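Local coordinates for metallophosphoesterase TT1561-like domain-containing protein (Aquifex aeolicus, PDB 2YVT) that has no established function but, as a member of the calcineurin-like metallophosphoesterase superfamily, probably hydrolyses phosphoester bonds with the help of bound metal ions, at residues A[19-24]-A[82-87]; A[125-128]-A[134-137]; A[232-237]-A[245-250]; A[203-208]-A[226-231]. All blocks are in the same frame, centred on the assembly; numbering follows the deposited sequence.

Along the chain the contacts come in the order interaction 1, interaction 2, interaction 4 and interaction 3, all within one calcineurin-superfamily range. Interaction 1 pairs two helices of the layer on the six-stranded sheet. Interactions 2 and 4 belong to the seven-stranded sheet and its helical cover, and interaction 3 packs one sheet on the other. Together they sample the layered alpha/beta sandwich of metallophosphoesterases. Interactions 3 and 4 have centres about 14 Å apart and are joined by neighbouring strands 224-228 and 231-235. Interactions 1 and 4, with centres about 31 Å apart, lie on opposite sides of the chain's centre. F134 of interaction 2 touches L249 of interaction 3.

Interaction 1 (A[19-24]-A[82-87]); sequences DLLPKL and FREIGE
L21 reaches from the first turn of helix 21-31 to E84 and I85 near the end of helix 65-86, and its two methyls do all the touching from its side. Its CB points at the other helix, but it and CG stop short of contact. With chi1 at -71°, CG stands beside the backbone N, and with chi2 at 177° CD1 continues the line from CA, so this methyl projects farthest. CD1 rests on the E84 side chain at two points: L21 CD1 lies 3.7 Å from E84 CB, and L21 CD1 is 3.6 Å from E84 OE1. The second branch turns another way, and L21 CD2 meets I85 CD1 at 3.9 Å, the two side chains crossing at about a right angle. Both helices belong to the layer on the six-stranded sheet. Helix 21-31 is the crossover between the parallel strands 7-12 and 35-39, its L24 packing on L9 and I11, while F82 of the other helix sits on I120 and V122 of strand 120-122. The nearest backbone pair, L21 CA and E84 CA, is 7.9 Å apart, and the two segments bury 140 Å² between them. E84 is the partly exposed member: its CB and OE1 lie against L21 CD1, and the side chain also touches F18, while its carboxylate makes a long salt bridge of 3.8 Å from E84 OE2 to R83 NH1.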
loop_
_atom_site.group_PDB
_atom_site.type_symbol
_atom_site.label_atom_id
_atom_site.label_comp_id
_atom_site.label_asym_id
_atom_site.label_seq_id
_atom_site.Cartn_x
_atom_site.Cartn_y
_atom_site.Cartn_z
ATOM N N ASP A 19 6.225 -17.581 -1.031
ATOM C CA ASP A 19 7.248 -18.381 -0.345
ATOM C C ASP A 19 7.648 -17.788 1.005
ATOM O O ASP A 19 8.150 -18.504 1.870
ATOM C CB ASP A 19 8.500 -18.550 -1.224
ATOM C CG ASP A 19 9.152 -17.218 -1.599
ATOM O OD1 ASP A 19 8.452 -16.339 -2.145
ATOM O OD2 ASP A 19 10.377 -17.065 -1.377
ATOM N N LEU A 20 7.441 -16.479 1.173
ATOM C CA LEU A 20 7.778 -15.805 2.425
ATOM C C LEU A 20 6.653 -15.747 3.463
ATOM O O LEU A 20 6.880 -15.337 4.603
ATOM C CB LEU A 20 8.307 -14.402 2.136
ATOM C CG LEU A 20 9.547 -14.354 1.237
ATOM C CD1 LEU A 20 9.969 -12.907 1.048
ATOM C CD2 LEU A 20 10.694 -15.193 1.815
ATOM N N LEU A 21 5.451 -16.178 3.081
ATOM C CA LEU A 21 4.315 -16.104 3.998
ATOM C C LEU A 21 4.451 -16.977 5.253
ATOM O O LEU A 21 4.021 -16.553 6.328
ATOM C CB LEU A 21 2.980 -16.309 3.269
ATOM C CG LEU A 21 2.580 -15.133 2.362
ATOM C CD1 LEU A 21 1.284 -15.447 1.624
ATOM C CD2 LEU A 21 2.459 -13.816 3.138
ATOM N N PRO A 22 5.056 -18.183 5.134
ATOM C CA PRO A 22 5.319 -18.929 6.382
ATOM C C PRO A 22 6.120 -18.154 7.435
ATOM O O PRO A 22 5.836 -18.271 8.640
ATOM C CB PRO A 22 6.086 -20.164 5.896
ATOM C CG PRO A 22 5.588 -20.364 4.498
ATOM C CD PRO A 22 5.451 -18.963 3.944
ATOM N N LYS A 23 7.087 -17.348 6.999
ATOM C CA LYS A 23 7.843 -16.539 7.956
ATOM C C LYS A 23 6.983 -15.409 8.516
ATOM O O LYS A 23 7.060 -15.093 9.706
ATOM C CB LYS A 23 9.148 -16.025 7.347
ATOM C CG LYS A 23 10.217 -17.118 7.308
ATOM C CD LYS A 23 11.496 -16.655 6.654
ATOM C CE LYS A 23 12.476 -17.828 6.493
ATOM N NZ LYS A 23 13.079 -18.269 7.788
ATOM N N LEU A 24 6.135 -14.824 7.669
ATOM C CA LEU A 24 5.216 -13.792 8.147
ATOM C C LEU A 24 4.238 -14.364 9.186
ATOM O O LEU A 24 3.976 -13.746 10.222
ATOM C CB LEU A 24 4.481 -13.133 6.973
ATOM C CG LEU A 24 3.604 -11.929 7.327
ATOM C CD1 LEU A 24 4.411 -10.763 7.903
ATOM C CD2 LEU A 24 2.777 -11.484 6.134
ATOM N N PHE A 82 -5.351 -13.089 -1.858
ATOM C CA PHE A 82 -6.382 -12.883 -0.848
ATOM C C PHE A 82 -6.602 -14.117 0.009
ATOM O O PHE A 82 -6.772 -14.005 1.222
ATOM C CB PHE A 82 -7.685 -12.377 -1.460
ATOM C CG PHE A 82 -7.616 -10.944 -1.887
ATOM C CD1 PHE A 82 -7.583 -9.927 -0.934
ATOM C CD2 PHE A 82 -7.557 -10.604 -3.232
ATOM C CE1 PHE A 82 -7.503 -8.584 -1.320
ATOM C CE2 PHE A 82 -7.479 -9.269 -3.632
ATOM C CZ PHE A 82 -7.450 -8.255 -2.671
ATOM N N ARG A 83 -6.541 -15.296 -0.606
ATOM C CA ARG A 83 -6.668 -16.535 0.161
ATOM C C ARG A 83 -5.535 -16.680 1.186
ATOM O O ARG A 83 -5.782 -16.906 2.369
ATOM C CB ARG A 83 -6.721 -17.753 -0.774
ATOM C CG ARG A 83 -6.604 -19.089 -0.052
ATOM C CD ARG A 83 -6.924 -20.262 -0.965
ATOM N NE ARG A 83 -6.070 -20.298 -2.151
ATOM C CZ ARG A 83 -4.841 -20.812 -2.200
ATOM N NH1 ARG A 83 -4.277 -21.346 -1.120
ATOM N NH2 ARG A 83 -4.164 -20.783 -3.342
ATOM N N GLU A 84 -4.291 -16.532 0.734
ATOM C CA GLU A 84 -3.153 -16.814 1.603
ATOM C C GLU A 84 -2.955 -15.752 2.676
ATOM O O GLU A 84 -2.582 -16.064 3.804
ATOM C CB GLU A 84 -1.885 -17.072 0.775
ATOM C CG GLU A 84 -2.031 -18.325 -0.084
ATOM C CD GLU A 84 -0.719 -18.951 -0.507
ATOM O OE1 GLU A 84 0.349 -18.507 -0.060
ATOM O OE2 GLU A 84 -0.772 -19.906 -1.302
ATOM N N ILE A 85 -3.239 -14.497 2.339
ATOM C CA ILE A 85 -3.265 -13.457 3.361
ATOM C C ILE A 85 -4.448 -13.660 4.315
ATOM O O ILE A 85 -4.287 -13.562 5.530
ATOM C CB ILE A 85 -3.300 -12.043 2.740
ATOM C CG1 ILE A 85 -1.965 -11.735 2.063
ATOM C CG2 ILE A 85 -3.626 -10.979 3.808
ATOM C CD1 ILE A 85 -0.757 -11.651 3.019
ATOM N N GLY A 86 -5.627 -13.947 3.761
ATOM C CA GLY A 86 -6.826 -14.189 4.570
ATOM C C GLY A 86 -6.623 -15.279 5.612
ATOM O O GLY A 86 -7.011 -15.119 6.772
ATOM N N GLU A 87 -5.980 -16.369 5.199
ATOM C CA GLU A 87 -5.712 -17.509 6.084
ATOM C C GLU A 87 -4.769 -17.202 7.253
ATOM O O GLU A 87 -4.673 -17.992 8.193
ATOM C CB GLU A 87 -5.198 -18.700 5.273
ATOM C CG GLU A 87 -6.289 -19.315 4.407
ATOM C CD GLU A 87 -5.874 -20.605 3.731
ATOM O OE1 GLU A 87 -4.712 -21.037 3.898
ATOM O OE2 GLU A 87 -6.724 -21.194 3.031
#

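Interaction 2 (A[125-128]-A[134-137]); sequences EGFA and FEVI
Strands 126-130 and 134-144 form a beta hairpin of the seven-stranded sheet, and the hydrogen-bonded pair here is A128 with V136. This antiparallel pair is closed by A128 N giving to V136 O at 2.9 Å and V136 N giving to A128 O at 2.7 Å, the latter bond almost straight at 172°. F127 and I137 form the next, non-hydrogen-bonded pair, where F127 CA approaches V136 O at 3.1 Å in a CA-H...O contact. Beyond it, E125 and G126 both face G138 in a G1 beta bulge. The F127 side chain takes the position between backbone N and carbonyl carbon (chi1 66°), which sets its ring alongside E135. There E135 OE1 lies 3.7 Å from F127 CD1, at the ring edge and near its plane, with the carboxylate turned 69° from the ring. F127 CB also meets I137 CG1 at 4.2 Å. The faces look to different layers: A128 and V136 pack on F93 of strand 91-95 in the other sheet, while F127 and I137 turn to F167, V168 and L171, and strand 175-180 pairs with 134-144.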
loop_
_atom_site.group_PDB
_atom_site.type_symbol
_atom_site.label_atom_id
_atom_site.label_comp_id
_atom_site.label_asym_id
_atom_site.label_seq_id
_atom_site.Cartn_x
_atom_site.Cartn_y
_atom_site.Cartn_z
ATOM N N GLU A 125 -8.795 4.942 -2.031
ATOM C CA GLU A 125 -9.692 6.102 -2.147
ATOM C C GLU A 125 -10.861 5.967 -1.166
ATOM O O GLU A 125 -12.004 6.326 -1.467
ATOM C CB GLU A 125 -10.202 6.276 -3.577
ATOM C CG GLU A 125 -9.113 6.200 -4.626
ATOM C CD GLU A 125 -9.651 6.376 -6.010
ATOM O OE1 GLU A 125 -10.259 7.428 -6.261
ATOM O OE2 GLU A 125 -9.481 5.463 -6.839
ATOM N N GLY A 126 -10.557 5.446 0.017
ATOM C CA GLY A 126 -11.580 5.138 0.996
ATOM C C GLY A 126 -11.006 4.958 2.378
ATOM O O GLY A 126 -9.799 5.151 2.612
ATOM N N PHE A 127 -11.882 4.568 3.296
ATOM C CA PHE A 127 -11.563 4.638 4.704
ATOM C C PHE A 127 -12.318 3.574 5.464
ATOM O O PHE A 127 -13.328 3.054 4.987
ATOM C CB PHE A 127 -11.955 6.011 5.244
ATOM C CG PHE A 127 -13.437 6.256 5.228
ATOM C CD1 PHE A 127 -14.200 6.044 6.373
ATOM C CD2 PHE A 127 -14.072 6.676 4.062
ATOM C CE1 PHE A 127 -15.580 6.264 6.358
ATOM C CE2 PHE A 127 -15.459 6.892 4.036
ATOM C CZ PHE A 127 -16.208 6.684 5.190
ATOM N N ALA A 128 -11.829 3.280 6.662
ATOM C CA ALA A 128 -12.522 2.391 7.572
ATOM C C ALA A 128 -12.216 2.816 8.996
ATOM O O ALA A 128 -11.095 3.234 9.306
ATOM C CB ALA A 128 -12.081 0.974 7.346
ATOM N N PHE A 134 -9.765 4.919 15.709
ATOM C CA PHE A 134 -8.985 5.348 14.550
ATOM C C PHE A 134 -9.853 5.419 13.314
ATOM O O PHE A 134 -10.841 4.690 13.203
ATOM C CB PHE A 134 -7.823 4.379 14.269
ATOM C CG PHE A 134 -6.837 4.247 15.401
ATOM C CD1 PHE A 134 -5.699 5.057 15.450
ATOM C CD2 PHE A 134 -7.035 3.310 16.408
ATOM C CE1 PHE A 134 -4.782 4.938 16.490
ATOM C CE2 PHE A 134 -6.120 3.186 17.458
ATOM C CZ PHE A 134 -4.997 4.004 17.498
ATOM N N GLU A 135 -9.479 6.307 12.396
ATOM C CA GLU A 135 -9.924 6.220 11.012
ATOM C C GLU A 135 -8.704 5.836 10.189
ATOM O O GLU A 135 -7.651 6.475 10.289
ATOM C CB GLU A 135 -10.502 7.548 10.501
ATOM C CG GLU A 135 -11.847 7.956 11.130
ATOM C CD GLU A 135 -13.044 7.146 10.631
ATOM O OE1 GLU A 135 -12.869 6.180 9.859
ATOM O OE2 GLU A 135 -14.186 7.482 11.022
ATOM N N VAL A 136 -8.846 4.786 9.388
ATOM C CA VAL A 136 -7.757 4.333 8.528
ATOM C C VAL A 136 -8.104 4.694 7.095
ATOM O O VAL A 136 -9.152 4.296 6.593
ATOM C CB VAL A 136 -7.507 2.814 8.679
ATOM C CG1 VAL A 136 -6.229 2.400 7.956
ATOM C CG2 VAL A 136 -7.391 2.456 10.164
ATOM N N ILE A 137 -7.231 5.472 6.460
ATOM C CA ILE A 137 -7.457 5.941 5.093
ATOM C C ILE A 137 -6.417 5.296 4.194
ATOM O O ILE A 137 -5.238 5.252 4.544
ATOM C CB ILE A 137 -7.324 7.472 5.012
ATOM C CG1 ILE A 137 -8.374 8.137 5.906
ATOM C CG2 ILE A 137 -7.468 7.969 3.573
ATOM C CD1 ILE A 137 -8.110 9.593 6.110
#

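Interaction 3 (A[232-237]-A[245-250]); sequences IVVNPG and AFLDLT
Chi1 of -179° at V234 turns CG1 to the far side from the backbone N and leaves CG2 next to it, and the two methyls spread to separate partners. V234 CG1 meets A245 CB at 3.8 Å, and V234 CG2 meets L247 CD2 at 4.1 Å. On the facing strand, chi1 of -56° swings L247 CG beside its own backbone N, and chi2 of 73° extends CD2 away from CA toward the valine. The valine and leucine chains run past one another, each pointing back toward the other's strand. A245 has a second neighbour in P236, whose ring carbon P236 CB lies 3.9 Å from A245 CB and 3.7 Å from A245 N, so the alanine methyl is met from two directions roughly at right angles, by V234 CG1 and P236 CB. The four touching residues are buried, and the contact is purely one of packing. D248 OD1 accepts from T250 N at 2.9 Å in an Asx turn. G237 N makes a weak bond to N235 OD1. N235 points away from strand 243-248, and its amide is held instead by K12, V189 and G219. Strand 231-235 belongs to the seven-stranded sheet beside 215-218, and 243-248 to the six-stranded sheet between 7-12 and 253-258. The contact thus lies where the two sheets of the sandwich face each other, with I254 and L256 adding to the packing on V234 and V8 and V215 touching L247.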
loop_
_atom_site.group_PDB
_atom_site.type_symbol
_atom_site.label_atom_id
_atom_site.label_comp_id
_atom_site.label_asym_id
_atom_site.label_seq_id
_atom_site.Cartn_x
_atom_site.Cartn_y
_atom_site.Cartn_z
ATOM N N ILE A 232 4.236 10.841 11.857
ATOM C CA ILE A 232 5.230 9.764 11.850
ATOM C C ILE A 232 5.007 8.938 10.593
ATOM O O ILE A 232 3.940 8.332 10.422
ATOM C CB ILE A 232 5.115 8.826 13.072
ATOM C CG1 ILE A 232 5.292 9.603 14.381
ATOM C CG2 ILE A 232 6.125 7.661 12.964
ATOM C CD1 ILE A 232 4.931 8.805 15.592
ATOM N N VAL A 233 6.003 8.936 9.713
ATOM C CA VAL A 233 5.926 8.191 8.464
ATOM C C VAL A 233 6.798 6.944 8.581
ATOM O O VAL A 233 7.972 7.027 8.965
ATOM C CB VAL A 233 6.353 9.052 7.257
ATOM C CG1 VAL A 233 6.221 8.263 5.953
ATOM C CG2 VAL A 233 5.508 10.336 7.199
ATOM N N VAL A 234 6.206 5.793 8.268
ATOM C CA VAL A 234 6.894 4.512 8.387
ATOM C C VAL A 234 6.886 3.801 7.042
ATOM O O VAL A 234 5.818 3.506 6.498
ATOM C CB VAL A 234 6.212 3.599 9.444
ATOM C CG1 VAL A 234 6.955 2.273 9.574
ATOM C CG2 VAL A 234 6.147 4.301 10.799
ATOM N N ASN A 235 8.078 3.537 6.518
ATOM C CA ASN A 235 8.226 2.682 5.345
ATOM C C ASN A 235 8.884 1.383 5.811
ATOM O O ASN A 235 10.046 1.390 6.230
ATOM C CB ASN A 235 9.046 3.359 4.250
ATOM C CG ASN A 235 8.866 2.686 2.909
ATOM O OD1 ASN A 235 8.687 1.464 2.843
ATOM N ND2 ASN A 235 8.905 3.471 1.831
ATOM N N PRO A 236 8.136 0.274 5.779
ATOM C CA PRO A 236 8.652 -0.983 6.354
ATOM C C PRO A 236 9.920 -1.537 5.706
ATOM O O PRO A 236 10.586 -2.365 6.311
ATOM C CB PRO A 236 7.500 -1.975 6.139
ATOM C CG PRO A 236 6.290 -1.136 5.887
ATOM C CD PRO A 236 6.765 0.129 5.252
ATOM N N GLY A 237 10.247 -1.091 4.494
ATOM C CA GLY A 237 11.331 -1.704 3.725
ATOM C C GLY A 237 10.803 -2.902 2.963
ATOM O O GLY A 237 9.615 -3.249 3.072
ATOM N N ALA A 245 7.620 -3.822 9.350
ATOM C CA ALA A 245 7.595 -2.869 10.461
ATOM C C ALA A 245 6.591 -3.326 11.501
ATOM O O ALA A 245 5.586 -3.952 11.166
ATOM C CB ALA A 245 7.234 -1.482 9.974
ATOM N N PHE A 246 6.871 -3.009 12.764
ATOM C CA PHE A 246 5.952 -3.321 13.840
ATOM C C PHE A 246 5.721 -2.056 14.658
ATOM O O PHE A 246 6.669 -1.463 15.181
ATOM C CB PHE A 246 6.493 -4.469 14.706
ATOM C CG PHE A 246 5.425 -5.200 15.463
ATOM C CD1 PHE A 246 4.718 -6.244 14.870
ATOM C CD2 PHE A 246 5.114 -4.836 16.764
ATOM C CE1 PHE A 246 3.715 -6.917 15.571
ATOM C CE2 PHE A 246 4.111 -5.510 17.479
ATOM C CZ PHE A 246 3.415 -6.545 16.878
ATOM N N LEU A 247 4.460 -1.636 14.739
ATOM C CA LEU A 247 4.089 -0.369 15.351
ATOM C C LEU A 247 3.198 -0.631 16.558
ATOM O O LEU A 247 2.315 -1.477 16.508
ATOM C CB LEU A 247 3.336 0.526 14.350
ATOM C CG LEU A 247 3.902 0.942 12.981
ATOM C CD1 LEU A 247 3.912 -0.188 11.955
ATOM C CD2 LEU A 247 3.090 2.104 12.439
ATOM N N ASP A 248 3.451 0.086 17.647
ATOM C CA ASP A 248 2.514 0.141 18.749
ATOM C C ASP A 248 1.954 1.562 18.791
ATOM O O ASP A 248 2.654 2.502 19.162
ATOM C CB ASP A 248 3.202 -0.220 20.071
ATOM C CG ASP A 248 2.227 -0.314 21.229
ATOM O OD1 ASP A 248 1.194 0.384 21.191
ATOM O OD2 ASP A 248 2.482 -1.101 22.177
ATOM N N LEU A 249 0.697 1.712 18.385
ATOM C CA LEU A 249 0.076 3.031 18.279
ATOM C C LEU A 249 -0.263 3.631 19.633
ATOM O O LEU A 249 -0.462 4.843 19.743
ATOM C CB LEU A 249 -1.181 2.973 17.410
ATOM C CG LEU A 249 -1.005 2.437 15.983
ATOM C CD1 LEU A 249 -2.316 2.568 15.222
ATOM C CD2 LEU A 249 0.122 3.148 15.254
ATOM N N THR A 250 -0.337 2.787 20.660
ATOM C CA THR A 250 -0.675 3.270 21.996
ATOM C C THR A 250 0.500 4.013 22.618
ATOM O O THR A 250 0.336 5.116 23.150
ATOM C CB THR A 250 -1.143 2.125 22.904
ATOM O OG1 THR A 250 -2.297 1.514 22.310
ATOM C CG2 THR A 250 -1.517 2.648 24.299
#

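Interaction 4 (A[203-208]-A[226-231]); sequences VVNTII and ELVGNT
I208 of helix 202-211 packs on V228 and T231, with apolar contact first. I208 CD1 meets V228 CG1 at 4.2 Å, the side chains crossing at about a right angle, and the side chain of N205, one turn earlier in the helix, lies across the same valine methyl. A second group of contacts brings a methyl to oxygens: chi1 of -74° puts I208 CG1 beside the backbone N and leaves CG2 opposite that nitrogen, pointing between V228 and T231. I208 CG2 comes 3.4 Å from V228 O and approaches T231 OG1 at 3.3 Å. The helix is the crossover between the parallel strands 175-180 and 215-218, and it is packed here against the tight hairpin linking strands 224-228 and 231-235. Hydrogen bonds make up the third group. V228 to T231 is a type II' turn with G229 at its second position, closed within 226-231 by T231 N to V228 O at 3.0 Å and V228 N to T231 O at 2.9 Å. The T231 hydroxyl bonds outside both segments, to P213 O, past the end of the helix, which fixes the rotation of the side chain that I208 CG2 rests on. V233 touches both I208 and V228.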
loop_
_atom_site.group_PDB
_atom_site.type_symbol
_atom_site.label_atom_id
_atom_site.label_comp_id
_atom_site.label_asym_id
_atom_site.label_seq_id
_atom_site.Cartn_x
_atom_site.Cartn_y
_atom_site.Cartn_z
ATOM N N VAL A 203 3.620 15.095 -3.726
ATOM C CA VAL A 203 2.173 15.015 -3.565
ATOM C C VAL A 203 1.849 14.474 -2.178
ATOM O O VAL A 203 0.919 14.936 -1.517
ATOM C CB VAL A 203 1.526 14.133 -4.655
ATOM C CG1 VAL A 203 0.062 13.887 -4.337
ATOM C CG2 VAL A 203 1.680 14.797 -6.016
ATOM N N VAL A 204 2.645 13.508 -1.723
ATOM C CA VAL A 204 2.390 12.885 -0.433
ATOM C C VAL A 204 2.786 13.823 0.718
ATOM O O VAL A 204 2.090 13.888 1.727
ATOM C CB VAL A 204 3.041 11.483 -0.332
ATOM C CG1 VAL A 204 2.695 10.836 0.989
ATOM C CG2 VAL A 204 2.537 10.606 -1.487
ATOM N N ASN A 205 3.870 14.582 0.565
ATOM C CA ASN A 205 4.170 15.608 1.583
ATOM C C ASN A 205 2.999 16.562 1.702
ATOM O O ASN A 205 2.631 16.983 2.797
ATOM C CB ASN A 205 5.441 16.398 1.252
ATOM C CG ASN A 205 6.671 15.530 1.247
ATOM O OD1 ASN A 205 7.514 15.591 2.159
ATOM N ND2 ASN A 205 6.780 14.702 0.235
ATOM N N THR A 206 2.411 16.885 0.552
ATOM C CA THR A 206 1.289 17.806 0.496
ATOM C C THR A 206 0.039 17.215 1.157
ATOM O O THR A 206 -0.613 17.900 1.946
ATOM C CB THR A 206 1.012 18.262 -0.949
ATOM O OG1 THR A 206 2.202 18.843 -1.510
ATOM C CG2 THR A 206 -0.107 19.281 -0.985
ATOM N N ILE A 207 -0.275 15.950 0.852
ATOM C CA ILE A 207 -1.383 15.248 1.514
ATOM C C ILE A 207 -1.191 15.224 3.023
ATOM O O ILE A 207 -2.127 15.433 3.783
ATOM C CB ILE A 207 -1.488 13.751 1.105
ATOM C CG1 ILE A 207 -1.676 13.557 -0.394
ATOM C CG2 ILE A 207 -2.613 13.066 1.900
ATOM C CD1 ILE A 207 -1.611 12.084 -0.790
ATOM N N ILE A 208 0.034 14.934 3.455
ATOM C CA ILE A 208 0.339 14.864 4.871
ATOM C C ILE A 208 0.133 16.231 5.532
ATOM O O ILE A 208 -0.431 16.313 6.620
ATOM C CB ILE A 208 1.761 14.311 5.099
ATOM C CG1 ILE A 208 1.771 12.798 4.836
ATOM C CG2 ILE A 208 2.262 14.639 6.504
ATOM C CD1 ILE A 208 3.155 12.176 4.817
ATOM N N GLU A 226 10.385 8.462 10.163
ATOM C CA GLU A 226 10.767 9.846 10.417
ATOM C C GLU A 226 9.535 10.727 10.445
ATOM O O GLU A 226 8.462 10.329 9.968
ATOM C CB GLU A 226 11.735 10.350 9.337
ATOM C CG GLU A 226 11.137 10.449 7.934
ATOM C CD GLU A 226 12.198 10.696 6.886
ATOM O OE1 GLU A 226 12.676 11.852 6.790
ATOM O OE2 GLU A 226 12.565 9.736 6.175
ATOM N N LEU A 227 9.693 11.923 11.003
ATOM C CA LEU A 227 8.626 12.917 10.991
ATOM C C LEU A 227 8.571 13.655 9.659
ATOM O O LEU A 227 9.594 14.127 9.154
ATOM C CB LEU A 227 8.804 13.910 12.147
ATOM C CG LEU A 227 7.876 13.820 13.365
ATOM C CD1 LEU A 227 7.739 12.410 13.923
ATOM C CD2 LEU A 227 8.343 14.792 14.449
ATOM N N VAL A 228 7.379 13.718 9.072
ATOM C CA VAL A 228 7.137 14.602 7.938
ATOM C C VAL A 228 6.021 15.520 8.413
ATOM O O VAL A 228 4.903 15.075 8.676
ATOM C CB VAL A 228 6.751 13.821 6.650
ATOM C CG1 VAL A 228 6.370 14.781 5.509
ATOM C CG2 VAL A 228 7.892 12.889 6.229
ATOM N N GLY A 229 6.346 16.802 8.572
ATOM C CA GLY A 229 5.449 17.715 9.278
ATOM C C GLY A 229 5.320 17.206 10.702
ATOM O O GLY A 229 6.326 17.034 11.392
ATOM N N ASN A 230 4.088 16.920 11.117
ATOM C CA ASN A 230 3.804 16.372 12.449
ATOM C C ASN A 230 3.511 14.863 12.425
ATOM O O ASN A 230 3.222 14.254 13.457
ATOM C CB ASN A 230 2.620 17.117 13.077
ATOM C CG ASN A 230 2.701 18.624 12.877
ATOM O OD1 ASN A 230 3.676 19.266 13.274
ATOM N ND2 ASN A 230 1.678 19.193 12.248
ATOM N N THR A 231 3.593 14.273 11.237
ATOM C CA THR A 231 3.208 12.883 11.014
ATOM C C THR A 231 4.398 11.935 11.111
ATOM O O THR A 231 5.437 12.187 10.503
ATOM C CB THR A 231 2.596 12.747 9.611
ATOM O OG1 THR A 231 1.463 13.612 9.502
ATOM C CG2 THR A 231 2.180 11.299 9.290
#